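Long-range contact in cystathionine beta-lyases/cystathionine gamma-synthases (Corynebacterium glutamicum, PDB 5X5H), which probably makes cystathionine from O-succinylhomoserine and cysteine with the help of pyridoxal 5'-phosphate, a step of methionine biosynthesis: residues A316-I327 with L375-L386. Sequence-based numbering, arbitrary orientation.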
loop_
_atom_site.group_PDB
_atom_site.type_symbol
_atom_site.label_atom_id
_atom_site.label_comp_id
_atom_site.label_asym_id
_atom_site.label_seq_id
_atom_site.Cartn_x
_atom_site.Cartn_y
_atom_site.Cartn_z
ATOM N N ALA A 316 22.787 -28.664 -21.541
ATOM C CA ALA A 316 21.523 -29.290 -21.128
ATOM C C ALA A 316 20.870 -28.528 -19.995
ATOM O O ALA A 316 19.631 -28.316 -20.115
ATOM C CB ALA A 316 21.733 -30.721 -20.665
ATOM N N ALA A 317 21.677 -28.107 -19.025
ATOM C CA ALA A 317 21.161 -27.289 -17.852
ATOM C C ALA A 317 20.478 -26.012 -18.378
ATOM O O ALA A 317 19.339 -25.709 -18.007
ATOM C CB ALA A 317 22.214 -26.986 -16.928
ATOM N N LYS A 318 21.105 -25.288 -19.313
ATOM C CA LYS A 318 20.544 -24.086 -19.841
ATOM C C LYS A 318 19.373 -24.284 -20.701
ATOM O O LYS A 318 18.406 -23.512 -20.665
ATOM C CB LYS A 318 21.610 -23.221 -20.541
ATOM C CG LYS A 318 22.647 -22.740 -19.626
ATOM C CD LYS A 318 23.661 -21.909 -20.449
ATOM C CE LYS A 318 23.185 -20.477 -20.443
ATOM N NZ LYS A 318 24.207 -19.579 -21.139
ATOM N N LYS A 319 19.361 -25.354 -21.515
ATOM C CA LYS A 319 18.200 -25.647 -22.347
ATOM C C LYS A 319 16.945 -26.016 -21.453
ATOM O O LYS A 319 15.784 -25.660 -21.804
ATOM C CB LYS A 319 18.532 -26.804 -23.327
ATOM C CG LYS A 319 17.415 -27.189 -24.269
ATOM C CD LYS A 319 16.934 -26.001 -25.083
ATOM C CE LYS A 319 15.909 -26.314 -26.188
ATOM N NZ LYS A 319 15.984 -27.654 -26.894
ATOM N N PHE A 320 17.254 -26.751 -20.358
ATOM C CA PHE A 320 16.153 -27.102 -19.401
ATOM C C PHE A 320 15.561 -25.776 -18.853
ATOM O O PHE A 320 14.335 -25.642 -18.819
ATOM C CB PHE A 320 16.630 -27.959 -18.334
ATOM C CG PHE A 320 15.540 -28.382 -17.377
ATOM C CD1 PHE A 320 14.627 -29.376 -17.710
ATOM C CD2 PHE A 320 15.461 -27.742 -16.166
ATOM C CE1 PHE A 320 13.660 -29.809 -16.746
ATOM C CE2 PHE A 320 14.483 -28.135 -15.234
ATOM C CZ PHE A 320 13.560 -29.134 -15.537
ATOM N N CYS A 321 16.454 -24.865 -18.522
ATOM C CA CYS A 321 16.021 -23.556 -18.031
ATOM C C CYS A 321 15.098 -22.813 -18.970
ATOM O O CYS A 321 14.159 -22.101 -18.483
ATOM C CB CYS A 321 17.213 -22.703 -17.581
ATOM S SG CYS A 321 17.993 -23.171 -16.114
ATOM N N THR A 322 15.295 -22.884 -20.277
ATOM C CA THR A 322 14.470 -22.171 -21.216
ATOM C C THR A 322 13.311 -22.984 -21.819
ATOM O O THR A 322 12.504 -22.484 -22.629
ATOM C CB THR A 322 15.286 -21.575 -22.399
ATOM O OG1 THR A 322 15.896 -22.685 -23.082
ATOM C CG2 THR A 322 16.389 -20.681 -21.868
ATOM N N SER A 323 13.131 -24.235 -21.367
ATOM C CA SER A 323 12.114 -25.131 -21.894
ATOM C C SER A 323 10.835 -25.246 -21.045
ATOM O O SER A 323 9.814 -25.715 -21.497
ATOM C CB SER A 323 12.650 -26.508 -22.065
ATOM O OG SER A 323 13.659 -26.467 -23.069
ATOM N N THR A 324 10.966 -24.912 -19.760
ATOM C CA THR A 324 9.804 -25.000 -18.874
ATOM C C THR A 324 8.801 -23.931 -19.242
ATOM O O THR A 324 9.197 -22.765 -19.626
ATOM C CB THR A 324 10.185 -24.890 -17.390
ATOM O OG1 THR A 324 10.986 -23.706 -17.195
ATOM C CG2 THR A 324 10.928 -26.100 -16.970
ATOM N N LYS A 325 7.502 -24.208 -19.133
ATOM C CA LYS A 325 6.473 -23.273 -19.452
ATOM C C LYS A 325 5.594 -22.875 -18.279
ATOM O O LYS A 325 4.758 -21.994 -18.460
ATOM C CB LYS A 325 5.586 -23.877 -20.510
ATOM C CG LYS A 325 6.319 -24.138 -21.822
ATOM C CD LYS A 325 5.377 -24.633 -22.889
ATOM C CE LYS A 325 4.207 -23.685 -23.198
ATOM N NZ LYS A 325 4.617 -22.315 -23.679
ATOM N N LEU A 326 5.696 -23.569 -17.159
ATOM C CA LEU A 326 4.964 -23.179 -15.928
ATOM C C LEU A 326 5.937 -22.679 -14.922
ATOM O O LEU A 326 5.745 -21.603 -14.341
ATOM C CB LEU A 326 4.191 -24.402 -15.439
ATOM C CG LEU A 326 3.449 -24.229 -14.141
ATOM C CD1 LEU A 326 2.474 -23.081 -14.217
ATOM C CD2 LEU A 326 2.675 -25.529 -13.900
ATOM N N ILE A 327 7.024 -23.413 -14.690
ATOM C CA ILE A 327 8.114 -22.992 -13.861
ATOM C C ILE A 327 8.841 -21.863 -14.541
ATOM O O ILE A 327 9.249 -22.023 -15.720
ATOM C CB ILE A 327 9.079 -24.134 -13.535
ATOM C CG1 ILE A 327 8.308 -25.352 -12.956
ATOM C CG2 ILE A 327 10.164 -23.785 -12.541
ATOM C CD1 ILE A 327 9.153 -26.598 -12.813
ATOM N N LEU A 375 2.982 -29.502 -12.565
ATOM C CA LEU A 375 4.470 -29.354 -12.415
ATOM C C LEU A 375 5.139 -30.595 -13.012
ATOM O O LEU A 375 6.141 -30.446 -13.692
ATOM C CB LEU A 375 4.804 -29.213 -10.964
ATOM C CG LEU A 375 4.390 -27.863 -10.333
ATOM C CD1 LEU A 375 4.480 -27.909 -8.799
ATOM C CD2 LEU A 375 5.102 -26.676 -10.970
ATOM N N LEU A 376 4.639 -31.804 -12.738
ATOM C CA LEU A 376 5.238 -33.062 -13.346
ATOM C C LEU A 376 5.178 -32.930 -14.847
ATOM O O LEU A 376 6.192 -33.272 -15.541
ATOM C CB LEU A 376 4.508 -34.281 -12.870
ATOM C CG LEU A 376 4.829 -34.754 -11.495
ATOM C CD1 LEU A 376 3.796 -35.699 -10.939
ATOM C CD2 LEU A 376 6.209 -35.417 -11.474
ATOM N N ALA A 377 4.079 -32.490 -15.398
ATOM C CA ALA A 377 3.941 -32.392 -16.847
ATOM C C ALA A 377 4.926 -31.427 -17.426
ATOM O O ALA A 377 5.551 -31.598 -18.519
ATOM C CB ALA A 377 2.523 -32.076 -17.247
ATOM N N ASP A 378 5.143 -30.300 -16.729
ATOM C CA ASP A 378 6.077 -29.287 -17.218
ATOM C C ASP A 378 7.503 -29.760 -17.167
ATOM O O ASP A 378 8.284 -29.563 -18.168
ATOM C CB ASP A 378 5.936 -27.972 -16.419
ATOM C CG ASP A 378 6.611 -26.810 -17.050
ATOM O OD1 ASP A 378 6.569 -26.656 -18.312
ATOM O OD2 ASP A 378 7.155 -25.923 -16.295
ATOM N N VAL A 379 7.919 -30.397 -16.085
ATOM C CA VAL A 379 9.248 -30.990 -15.984
ATOM C C VAL A 379 9.430 -32.059 -17.051
ATOM O O VAL A 379 10.505 -32.073 -17.669
ATOM C CB VAL A 379 9.550 -31.558 -14.559
ATOM C CG1 VAL A 379 10.892 -32.266 -14.503
ATOM C CG2 VAL A 379 9.499 -30.429 -13.531
ATOM N N GLU A 380 8.497 -32.942 -17.194
ATOM C CA GLU A 380 8.586 -34.045 -18.223
ATOM C C GLU A 380 8.729 -33.469 -19.597
ATOM O O GLU A 380 9.732 -33.894 -20.333
ATOM C CB GLU A 380 7.423 -35.004 -18.104
ATOM C CG GLU A 380 7.463 -36.167 -19.084
ATOM C CD GLU A 380 6.252 -37.112 -18.934
ATOM O OE1 GLU A 380 5.141 -36.639 -18.555
ATOM O OE2 GLU A 380 6.378 -38.277 -19.308
ATOM N N GLN A 381 7.933 -32.533 -20.052
ATOM C CA GLN A 381 8.057 -31.952 -21.380
ATOM C C GLN A 381 9.368 -31.219 -21.569
ATOM O O GLN A 381 10.036 -31.299 -22.638
ATOM C CB GLN A 381 6.821 -31.159 -21.797
ATOM C CG GLN A 381 6.684 -29.808 -21.031
ATOM C CD GLN A 381 7.493 -28.715 -21.580
ATOM O OE1 GLN A 381 7.802 -28.704 -22.792
ATOM N NE2 GLN A 381 7.883 -27.723 -20.746
ATOM N N ALA A 382 9.874 -30.583 -20.512
ATOM C CA ALA A 382 11.123 -29.877 -20.632
ATOM C C ALA A 382 12.275 -30.846 -20.783
ATOM O O ALA A 382 13.185 -30.618 -21.628
ATOM C CB ALA A 382 11.359 -28.991 -19.414
ATOM N N LEU A 383 12.268 -31.978 -20.086
ATOM C CA LEU A 383 13.281 -33.013 -20.147
ATOM C C LEU A 383 13.197 -33.556 -21.596
ATOM O O LEU A 383 14.237 -33.852 -22.149
ATOM C CB LEU A 383 13.141 -34.138 -19.184
ATOM C CG LEU A 383 13.398 -33.752 -17.713
ATOM C CD1 LEU A 383 13.011 -34.945 -16.863
ATOM C CD2 LEU A 383 14.800 -33.297 -17.444
ATOM N N ASN A 384 11.996 -33.745 -22.126
ATOM C CA ASN A 384 11.868 -34.313 -23.500
ATOM C C ASN A 384 12.357 -33.359 -24.571
ATOM O O ASN A 384 12.798 -33.869 -25.644
ATOM C CB ASN A 384 10.464 -34.822 -23.761
ATOM C CG ASN A 384 10.095 -36.088 -22.976
ATOM O OD1 ASN A 384 10.939 -36.799 -22.444
ATOM N ND2 ASN A 384 8.822 -36.309 -22.762
ATOM N N ASN A 385 12.433 -32.066 -24.305
ATOM C CA ASN A 385 12.970 -30.996 -25.190
ATOM C C ASN A 385 14.485 -30.993 -25.265
ATOM O O ASN A 385 15.087 -30.192 -26.033
ATOM C CB ASN A 385 12.478 -29.578 -24.852
ATOM C CG ASN A 385 12.410 -28.632 -26.075
ATOM O OD1 ASN A 385 12.114 -29.056 -27.187
ATOM N ND2 ASN A 385 12.665 -27.345 -25.854
ATOM N N LEU A 386 15.142 -31.886 -24.537
ATOM C CA LEU A 386 16.590 -31.909 -24.528
ATOM C C LEU A 386 17.120 -32.849 -25.662
ATOM O O LEU A 386 18.295 -32.770 -26.015
ATOM C CB LEU A 386 17.152 -32.381 -23.163
ATOM C CG LEU A 386 16.846 -31.538 -21.868
ATOM C CD1 LEU A 386 17.579 -31.952 -20.613
ATOM C CD2 LEU A 386 17.090 -30.070 -22.028
HETATM O O HOH W 1 9.828 -27.253 -24.131
#
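Ala382 meets Ser323 where the two backbones draw close, and its methyl is a small bump in a hollow. Its CB fits among the CB of Ser323, the CG2 of Thr324 and the CD1-CE1 side of the Phe320 ring, with CE1 of Phe320 3.6 Å from CB of Ala382. With CG anti to the backbone N (chi1 -178°), the Phe320 ring reaches toward the second helix. There CD2 of Leu383 comes at the same side of the ring obliquely, and O of Val379 lies at the ring edge. Thr324 CG2 sits over one face, offset toward the rim. Phe310 of strand 305-310 and Leu340 of strand 339-341 also pack against Phe320.

Past the helix end, the chain bends around the carboxylate of Asp378. OD1 takes the N-H of Lys325 on its syn lone pair, at 2.7 Å and nearly straight (173°). OD2 accepts Leu326 N from above the carboxylate plane and Ile327 N, 3.0 Å away, nearly along its C-O axis. Gln381 NE2 also reaches OD1, which ties the carboxylate on its own helix. The same NE2 donates to O of Ser323 at 2.9 Å, and a water links that carbonyl to Gln381 OE1. Beyond Asp378, CD2 of Leu375 lies 4.0 Å from both Leu326 CD2 and Ile327 CG1.

At the other end, CD2 of Leu386 is the bump; it fits between O of Ala316 and CG of Lys319, close to N of Phe320. Asn385 ND2 gives a straight bond to Ser323 OG (3.1 Å), while the Lys319 chain, bent at chi2 and chi4, brings NZ to O of Asn385 at 2.8 Å.

The axes of 316-323 and 375-384 cross at 133°, nearer antiparallel than parallel, and approach to 8.7 Å. This is a helix pair against the five-stranded sheet of the C-terminal domain, as in the fold-type I PLP enzymes of the trans-sulfuration family, with an aspartate holding the turn that leads into strand 328-329.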